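Local atomic coordinates of Two-component system response regulator/GGDEF domain protein (PDB entry 3LUF), a protein that probably makes cyclic di-GMP from two GTP molecules in a GGDEF domain, the present piece holding its two magnesium-binding response-regulator receiver domains. Residues K4-I9 with E31-D36; Q124-V129 with L148-E153. All coordinates share one frame; numbering follows the deposited sequence. Where two conformers were deposited one is given.

Contact 1. Residues K4-I9 with E31-D36; sequences KQKILI and EIDAFD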
ATOM      1  N   LYS B   4      -2.459  26.222  -6.815  1.00 25.50           N
ATOM      2  CA  LYS B   4      -1.931  26.995  -5.633  1.00 23.60           C
ATOM      3  C   LYS B   4      -0.679  26.329  -5.096  1.00 22.79           C
ATOM      4  O   LYS B   4      -0.591  25.111  -5.151  1.00 20.97           O
ATOM      5  CB  LYS B   4      -2.998  27.015  -4.545  1.00 24.78           C
ATOM      6  CG  LYS B   4      -4.108  28.000  -4.834  1.00 25.92           C
ATOM      7  CD  LYS B   4      -5.420  27.329  -5.083  1.00 29.32           C
ATOM      8  CE  LYS B   4      -5.906  26.648  -3.835  1.00 29.82           C
ATOM      9  NZ  LYS B   4      -7.372  26.803  -3.725  1.00 32.60           N
ATOM     10  N   GLN B   5       0.289  27.103  -4.577  1.00 20.01           N
ATOM     11  CA  GLN B   5       1.531  26.492  -4.113  1.00 19.79           C
ATOM     12  C   GLN B   5       1.973  27.080  -2.779  1.00 17.83           C
ATOM     13  O   GLN B   5       3.153  27.101  -2.476  1.00 18.37           O
ATOM     14  CB  GLN B   5       2.619  26.656  -5.173  1.00 20.05           C
ATOM     15  CG  GLN B   5       3.898  25.857  -4.919  1.00 22.97           C
ATOM     16  CD  GLN B   5       4.935  26.075  -5.991  1.00 26.70           C
ATOM     17  OE1 GLN B   5       6.141  26.021  -5.725  1.00 27.83           O
ATOM     18  NE2 GLN B   5       4.474  26.316  -7.219  1.00 23.66           N
ATOM     19  N   LYS B   6       1.021  27.610  -2.022  1.00 17.47           N
ATOM     20  CA  LYS B   6       1.343  28.198  -0.717  1.00 16.46           C
ATOM     21  C   LYS B   6       0.563  27.491   0.395  1.00 13.64           C
ATOM     22  O   LYS B   6      -0.560  27.026   0.170  1.00 13.55           O
ATOM     23  CB  LYS B   6       1.028  29.698  -0.724  1.00 18.11           C
ATOM     24  CG  LYS B   6       1.735  30.458   0.387  1.00 22.54           C
ATOM     25  CD  LYS B   6       2.160  31.856  -0.028  1.00 27.24           C
ATOM     26  CE  LYS B   6       1.015  32.639  -0.622  1.00 30.99           C
ATOM     27  NZ  LYS B   6       1.383  34.070  -0.534  1.00 34.41           N
ATOM     28  N   ILE B   7       1.162  27.360   1.580  0.70 12.80           N
ATOM     29  CA  ILE B   7       0.372  26.878   2.736  0.70 12.19           C
ATOM     30  C   ILE B   7       0.394  27.895   3.864  0.70 11.35           C
ATOM     31  O   ILE B   7       1.288  28.731   3.929  0.70 11.86           O
ATOM     32  CB  ILE B   7       0.793  25.478   3.281  0.70 12.66           C
ATOM     33  CG1 ILE B   7       2.215  25.518   3.830  0.70 14.14           C
ATOM     34  CG2 ILE B   7       0.620  24.385   2.189  0.70 13.90           C
ATOM     35  CD1 ILE B   7       2.423  24.660   5.010  0.70 19.57           C
ATOM     36  N   LEU B   8      -0.621  27.814   4.710  1.00 10.93           N
ATOM     37  CA  LEU B   8      -0.782  28.718   5.849  1.00  9.98           C
ATOM     38  C   LEU B   8      -0.625  27.859   7.110  1.00 10.05           C
ATOM     39  O   LEU B   8      -1.229  26.793   7.233  1.00 10.39           O
ATOM     40  CB  LEU B   8      -2.201  29.315   5.812  1.00 10.87           C
ATOM     41  CG  LEU B   8      -2.539  30.186   7.056  1.00 10.23           C
ATOM     42  CD1 LEU B   8      -1.619  31.382   7.048  1.00 11.88           C
ATOM     43  CD2 LEU B   8      -4.020  30.616   7.054  1.00 13.23           C
ATOM     44  N   ILE B   9       0.146  28.374   8.056  1.00  9.60           N
ATOM     45  CA  ILE B   9       0.314  27.735   9.368  1.00  9.51           C
ATOM     46  C   ILE B   9      -0.106  28.756  10.403  1.00 10.00           C
ATOM     47  O   ILE B   9       0.392  29.883  10.384  1.00 10.24           O
ATOM     48  CB  ILE B   9       1.798  27.301   9.605  1.00  9.28           C
ATOM     49  CG1 ILE B   9       2.227  26.276   8.549  1.00  9.71           C
ATOM     50  CG2 ILE B   9       1.952  26.650  11.007  1.00  9.29           C
ATOM     51  CD1 ILE B   9       3.733  25.944   8.643  1.00  9.27           C
ATOM     52  N   GLU B  31       5.509  27.373  -0.656  0.50 17.54           N
ATOM     53  CA  GLU B  31       5.761  28.642   0.048  0.50 18.26           C
ATOM     54  C   GLU B  31       4.920  28.653   1.314  0.50 17.55           C
ATOM     55  O   GLU B  31       3.777  28.196   1.301  0.50 18.09           O
ATOM     56  CB  GLU B  31       5.362  29.852  -0.791  0.50 18.75           C
ATOM     57  CG  GLU B  31       6.522  30.655  -1.385  0.50 22.01           C
ATOM     58  CD  GLU B  31       6.618  30.472  -2.883  0.50 26.29           C
ATOM     59  OE1 GLU B  31       6.351  29.346  -3.358  0.50 29.14           O
ATOM     60  OE2 GLU B  31       6.930  31.455  -3.588  0.50 26.80           O
ATOM     61  N   ILE B  32       5.479  29.180   2.399  1.00 16.65           N
ATOM     62  CA  ILE B  32       4.844  29.095   3.696  1.00 15.41           C
ATOM     63  C   ILE B  32       4.603  30.475   4.248  1.00 14.80           C
ATOM     64  O   ILE B  32       5.533  31.275   4.291  1.00 15.48           O
ATOM     65  CB  ILE B  32       5.744  28.339   4.729  1.00 14.71           C
ATOM     66  CG1 ILE B  32       6.095  26.934   4.225  1.00 13.56           C
ATOM     67  CG2 ILE B  32       5.027  28.240   6.071  1.00 18.33           C
ATOM     68  CD1 ILE B  32       7.236  26.271   5.045  1.00 15.09           C
ATOM     69  N   ASP B  33       3.368  30.736   4.678  1.00 13.27           N
ATOM     70  CA  ASP B  33       3.067  31.876   5.547  1.00 13.50           C
ATOM     71  C   ASP B  33       2.676  31.323   6.913  1.00 11.93           C
ATOM     72  O   ASP B  33       1.696  30.569   7.023  1.00 11.66           O
ATOM     73  CB  ASP B  33       1.902  32.687   4.980  1.00 13.50           C
ATOM     74  CG  ASP B  33       2.280  33.469   3.725  1.00 17.19           C
ATOM     75  OD1 ASP B  33       3.451  33.879   3.588  1.00 22.80           O
ATOM     76  OD2 ASP B  33       1.388  33.691   2.882  1.00 20.65           O
ATOM     77  N   ALA B  34       3.400  31.739   7.956  1.00 11.79           N
ATOM     78  CA  ALA B  34       3.152  31.204   9.294  1.00 12.00           C
ATOM     79  C   ALA B  34       2.968  32.314  10.328  1.00 12.04           C
ATOM     80  O   ALA B  34       3.789  33.236  10.404  1.00 14.11           O
ATOM     81  CB  ALA B  34       4.315  30.287   9.737  1.00 11.37           C
ATOM     82  N   PHE B  35       1.921  32.179  11.137  1.00 12.28           N
ATOM     83  CA  PHE B  35       1.582  33.198  12.129  1.00 11.61           C
ATOM     84  C   PHE B  35       1.305  32.577  13.466  1.00 11.18           C
ATOM     85  O   PHE B  35       0.931  31.400  13.551  1.00 10.35           O
ATOM     86  CB  PHE B  35       0.355  34.003  11.670  1.00 11.78           C
ATOM     87  CG  PHE B  35       0.521  34.586  10.327  1.00 11.65           C
ATOM     88  CD1 PHE B  35       1.302  35.738  10.163  1.00 14.22           C
ATOM     89  CD2 PHE B  35      -0.047  33.957   9.197  1.00 12.12           C
ATOM     90  CE1 PHE B  35       1.510  36.265   8.893  1.00 18.11           C
ATOM     91  CE2 PHE B  35       0.143  34.476   7.928  1.00 16.92           C
ATOM     92  CZ  PHE B  35       0.929  35.631   7.769  1.00 16.59           C
ATOM     93  N   ASP B  36       1.528  33.359  14.521  1.00 10.73           N
ATOM     94  CA  ASP B  36       1.226  32.882  15.866  1.00 10.71           C
ATOM     95  C   ASP B  36      -0.164  33.241  16.394  1.00 11.68           C
ATOM     96  O   ASP B  36      -0.483  32.878  17.510  1.00 10.93           O
ATOM     97  CB  ASP B  36       2.319  33.322  16.880  1.00 12.07           C
ATOM     98  CG  ASP B  36       2.442  34.840  17.029  1.00 15.02           C
ATOM     99  OD1 ASP B  36       1.689  35.614  16.396  1.00 15.47           O
ATOM    100  OD2 ASP B  36       3.317  35.260  17.822  1.00 16.76           O
TER
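Glu31 O is gripped by two donors of the neighbouring strand: Ile7 N gives it a hydrogen bond of 2.8 Å, almost in line with the carbonyl, and the CA-H of Lys6 adds a weaker contact. Asp33 O likewise takes Ile9 N and the CA-H of Leu8. In return Ile7 O and Ile9 O accept from Asp33 N and Phe35 N, and Gln5 O from Glu31 N. This is the ladder of a parallel pair, Lys6 beside Glu31 through Ile9 beside Ala34.

On the face of Lys6, Leu8 and Asp33, the lysine chain is bent and crosses Glu31 and Asp33. Lys6 CG stands anti to the backbone N (chi1 -161°), where it lies 3.2 Å from Glu31 O, and the bends that follow bring Lys6 NZ to 3.4 Å from Asp33 OD2, a salt bridge whose hydrogen bond is weak. Each has a second partner: Glu48 pairs with the lysine, and Tyr49 OH bonds to the same aspartate oxygen. Further along, Leu8 CD1 meets the Phe35 ring at its edge, in plane, 3.7 Å from CE2, the two side chains at roughly a right angle.

The other face is aliphatic. Ile9 CD1 touches Ile32 CG2 at 3.7 Å, and Ile9 CB packs on Ala34 CB; in the conformer given, Ile7 lies side by side with Ile32, pointing the same way.

Helix 14-27 covers this aliphatic face through Ile21 and Ile24, and is the crossover of the beta-alpha-beta unit that links the two strands. Strand 49-55 bonds to the other side of strand 6-10, which leaves 31-35 as an outermost strand of the receiver sheet within this chain.

Contact 2. Residues Q124-V129 with L148-E153; sequences QIEVLV and LLQVHE. Unlike the reference sequence in segment 148-153: Gln150 (reference Leu).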
ATOM      1  N   GLN B 124      -3.457  18.431  -9.325  1.00 15.78           N
ATOM      2  CA  GLN B 124      -3.405  18.252 -10.775  1.00 18.18           C
ATOM      3  C   GLN B 124      -3.554  16.799 -11.212  1.00 16.45           C
ATOM      4  O   GLN B 124      -3.213  16.436 -12.359  1.00 18.08           O
ATOM      5  CB  GLN B 124      -2.167  18.921 -11.372  1.00 19.44           C
ATOM      6  CG  GLN B 124      -0.908  18.147 -11.310  1.00 25.25           C
ATOM      7  CD  GLN B 124       0.134  18.640 -12.291  1.00 33.69           C
ATOM      8  OE1 GLN B 124       0.941  17.847 -12.805  1.00 37.78           O
ATOM      9  NE2 GLN B 124       0.146  19.962 -12.551  1.00 35.77           N
ATOM     10  N   ILE B 125      -4.056  15.973 -10.299  1.00 14.51           N
ATOM     11  CA  ILE B 125      -4.212  14.538 -10.575  1.00 12.72           C
ATOM     12  C   ILE B 125      -5.686  14.178 -10.729  1.00 12.58           C
ATOM     13  O   ILE B 125      -6.515  14.584  -9.922  1.00 13.56           O
ATOM     14  CB  ILE B 125      -3.542  13.689  -9.461  1.00 12.17           C
ATOM     15  CG1 ILE B 125      -2.026  13.927  -9.478  1.00 12.75           C
ATOM     16  CG2 ILE B 125      -3.901  12.192  -9.626  1.00 10.32           C
ATOM     17  CD1 ILE B 125      -1.219  13.252  -8.317  1.00 12.24           C
ATOM     18  N   GLU B 126      -6.023  13.451 -11.794  1.00 11.87           N
ATOM     19  CA  GLU B 126      -7.406  12.989 -12.029  1.00 13.07           C
ATOM     20  C   GLU B 126      -7.537  11.495 -11.708  1.00 12.20           C
ATOM     21  O   GLU B 126      -6.686  10.675 -12.099  1.00 12.51           O
ATOM     22  CB  GLU B 126      -7.818  13.235 -13.494  1.00 13.77           C
ATOM     23  CG  GLU B 126      -7.734  14.718 -13.857  1.00 17.36           C
ATOM     24  CD  GLU B 126      -8.166  14.984 -15.296  1.00 23.97           C
ATOM     25  OE1 GLU B 126      -9.263  14.522 -15.667  1.00 20.70           O
ATOM     26  OE2 GLU B 126      -7.418  15.677 -16.031  1.00 23.67           O
ATOM     27  N   VAL B 127      -8.573  11.184 -10.945  1.00 12.36           N
ATOM     28  CA  VAL B 127      -8.859   9.819 -10.541  1.00 11.80           C
ATOM     29  C   VAL B 127     -10.302   9.454 -10.846  1.00 12.32           C
ATOM     30  O   VAL B 127     -11.141  10.331 -11.043  1.00 12.24           O
ATOM     31  CB  VAL B 127      -8.565   9.621  -9.049  1.00 12.56           C
ATOM     32  CG1 VAL B 127      -7.168  10.053  -8.719  1.00 12.12           C
ATOM     33  CG2 VAL B 127      -9.654  10.355  -8.166  1.00 11.46           C
ATOM     34  N   LEU B 128     -10.596   8.152 -10.885  1.00 11.08           N
ATOM     35  CA  LEU B 128     -11.943   7.709 -11.250  1.00 11.87           C
ATOM     36  C   LEU B 128     -12.467   6.738 -10.214  1.00 12.08           C
ATOM     37  O   LEU B 128     -11.765   5.790  -9.833  1.00 12.10           O
ATOM     38  CB  LEU B 128     -11.916   7.026 -12.628  1.00 10.73           C
ATOM     39  CG  LEU B 128     -13.181   6.311 -13.144  1.00 11.51           C
ATOM     40  CD1 LEU B 128     -14.409   7.248 -13.206  1.00 12.84           C
ATOM     41  CD2 LEU B 128     -12.934   5.608 -14.499  1.00 10.49           C
ATOM     42  N   VAL B 129     -13.686   6.979  -9.718  1.00 12.57           N
ATOM     43  CA  VAL B 129     -14.347   6.046  -8.800  1.00 13.68           C
ATOM     44  C   VAL B 129     -15.455   5.316  -9.571  1.00 13.61           C
ATOM     45  O   VAL B 129     -16.289   5.974 -10.182  1.00 15.09           O
ATOM     46  CB  VAL B 129     -15.003   6.777  -7.570  1.00 14.92           C
ATOM     47  CG1 VAL B 129     -15.694   5.757  -6.655  1.00 15.49           C
ATOM     48  CG2 VAL B 129     -13.954   7.572  -6.801  1.00 15.74           C
ATOM     49  N   LEU B 148      -8.017  16.845  -2.211  1.00 14.51           N
ATOM     50  CA  LEU B 148      -7.826  17.813  -3.300  1.00 14.61           C
ATOM     51  C   LEU B 148      -7.649  17.216  -4.712  1.00 14.20           C
ATOM     52  O   LEU B 148      -7.230  17.915  -5.646  1.00 13.54           O
ATOM     53  CB  LEU B 148      -6.694  18.814  -2.973  1.00 15.37           C
ATOM     54  CG  LEU B 148      -6.918  19.621  -1.673  1.00 17.53           C
ATOM     55  CD1 LEU B 148      -5.742  20.542  -1.513  1.00 18.09           C
ATOM     56  CD2 LEU B 148      -8.248  20.444  -1.721  1.00 20.49           C
ATOM     57  N   LEU B 149      -8.039  15.955  -4.878  1.00 12.77           N
ATOM     58  CA  LEU B 149      -7.966  15.322  -6.183  1.00 11.90           C
ATOM     59  C   LEU B 149      -9.116  15.792  -7.090  1.00 13.68           C
ATOM     60  O   LEU B 149     -10.162  16.240  -6.616  1.00 13.19           O
ATOM     61  CB  LEU B 149      -8.035  13.794  -6.027  1.00 11.39           C
ATOM     62  CG  LEU B 149      -6.824  13.150  -5.342  1.00 11.79           C
ATOM     63  CD1 LEU B 149      -7.226  11.814  -4.742  1.00 13.16           C
ATOM     64  CD2 LEU B 149      -5.706  12.952  -6.350  1.00 11.62           C
ATOM     65  N   GLN B 150      -8.887  15.686  -8.393  1.00 13.70           N
ATOM     66  CA  GLN B 150      -9.929  15.839  -9.385  1.00 14.67           C
ATOM     67  C   GLN B 150     -10.586  14.483  -9.585  1.00 15.50           C
ATOM     68  O   GLN B 150      -9.953  13.557 -10.080  1.00 16.99           O
ATOM     69  CB  GLN B 150      -9.294  16.323 -10.673  1.00 15.27           C
ATOM     70  CG  GLN B 150      -8.718  17.735 -10.551  1.00 17.87           C
ATOM     71  CD  GLN B 150      -8.122  18.186 -11.864  1.00 22.27           C
ATOM     72  OE1 GLN B 150      -8.770  18.082 -12.910  1.00 24.17           O
ATOM     73  NE2 GLN B 150      -6.871  18.624 -11.837  1.00 23.04           N
ATOM     74  N   VAL B 151     -11.856  14.384  -9.187  1.00 15.13           N
ATOM     75  CA  VAL B 151     -12.547  13.095  -9.062  1.00 15.39           C
ATOM     76  C   VAL B 151     -13.653  12.941 -10.110  1.00 16.07           C
ATOM     77  O   VAL B 151     -14.606  13.741 -10.181  1.00 16.69           O
ATOM     78  CB  VAL B 151     -13.118  12.857  -7.626  1.00 15.20           C
ATOM     79  CG1 VAL B 151     -13.591  11.435  -7.488  1.00 15.70           C
ATOM     80  CG2 VAL B 151     -12.028  13.171  -6.518  1.00 13.29           C
ATOM     81  N   HIS B 152     -13.508  11.915 -10.957  1.00 14.96           N
ATOM     82  CA  HIS B 152     -14.544  11.570 -11.901  1.00 15.36           C
ATOM     83  C   HIS B 152     -15.342  10.403 -11.323  1.00 15.03           C
ATOM     84  O   HIS B 152     -14.836   9.624 -10.543  1.00 14.95           O
ATOM     85  CB  HIS B 152     -13.918  11.089 -13.207  1.00 13.81           C
ATOM     86  CG  HIS B 152     -13.056  12.105 -13.889  1.00 13.97           C
ATOM     87  ND1 HIS B 152     -13.506  12.862 -14.952  1.00 17.21           N
ATOM     88  CD2 HIS B 152     -11.767  12.453 -13.694  1.00 10.99           C
ATOM     89  CE1 HIS B 152     -12.535  13.654 -15.363  1.00 16.94           C
ATOM     90  NE2 HIS B 152     -11.467  13.435 -14.612  1.00 17.23           N
ATOM     91  N   GLU B 153     -16.596  10.257 -11.734  1.00 16.88           N
ATOM     92  CA  GLU B 153     -17.403   9.140 -11.248  1.00 17.99           C
ATOM     93  C   GLU B 153     -18.035   8.314 -12.376  1.00 17.93           C
ATOM     94  O   GLU B 153     -18.316   8.828 -13.481  1.00 18.49           O
ATOM     95  CB  GLU B 153     -18.487   9.606 -10.239  1.00 20.75           C
ATOM     96  CG  GLU B 153     -19.569  10.484 -10.868  1.00 23.78           C
ATOM     97  CD  GLU B 153     -20.805  10.725  -9.977  1.00 27.64           C
ATOM     98  OE1 GLU B 153     -21.344   9.772  -9.342  1.00 28.51           O
ATOM     99  OE2 GLU B 153     -21.240  11.896  -9.947  1.00 26.10           O
TER
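Strands 126-129 and 150-153 run parallel, their axes 4.7 Å apart at closest and their N-to-C directions 31° apart, with Glu126 beside Gln150 and Val129 beside Glu153; the straightest rung is His152 N to Val127 O, 2.8 Å at 175°.

On the face of Glu126, Leu128 and His152, a diagonal bond spans the ladder: His152 NE2 donates to Glu126 OE1 at 2.7 Å. The oxygen offers its anti lone pair and lies close to the ring plane, with carboxylate and imidazole nearly coplanar. The same ring turns an edge to Val127 O, 3.5 Å from His152 CD2. Glu126 CG, anti to its carbonyl carbon (chi1 -59°), packs against Gln150 OE1 at 3.6 Å, while the amide NE2 bonds to Gln123 O. Gln150 differs from the reference sequence, which has leucine there.

The opposite face is mostly aliphatic up to Glu153, whose OE1 pairs with Arg137. Val127 CG2 meets Val151 CG2 at 4.0 Å and Val129 CG2 meets Val151 CG1, against Leu144 and Met141 of helix 134-145. Just ahead of the strands, Leu149 CD2 touches Ile125 CG2 at 3.8 Å and also Val127 CG1, and helix 232-248 packs on both Leu149 and Ile125.

The NE2 bond, with the ring's neighbours Thr163 and His167, should limit rotation of the imidazole, and the adjacent carboxylate would be expected to favour its protonated form.

How the contacts relate
Contact 1 closes before contact 2 opens, and the two belong to successive receiver domains of one chain, joined through helix 106-122. Each pairs the first two strands of a five-stranded parallel sheet of order 2-1-3-4-5, the CheY-like arrangement, so they occupy equivalent places in separate sheets. Their centres lie 25 Å apart and their nearest atoms about 7 Å, without touching. In both, the first strand leads toward a magnesium site: the ion lies about 10 Å from the side chain of Ile9 in contact 1 and of Val129 in contact 2. Asp55 and Asp176, the predicted phosphorylation sites, help bind these ions, so each domain carries its own copy of the strand pair and metal site.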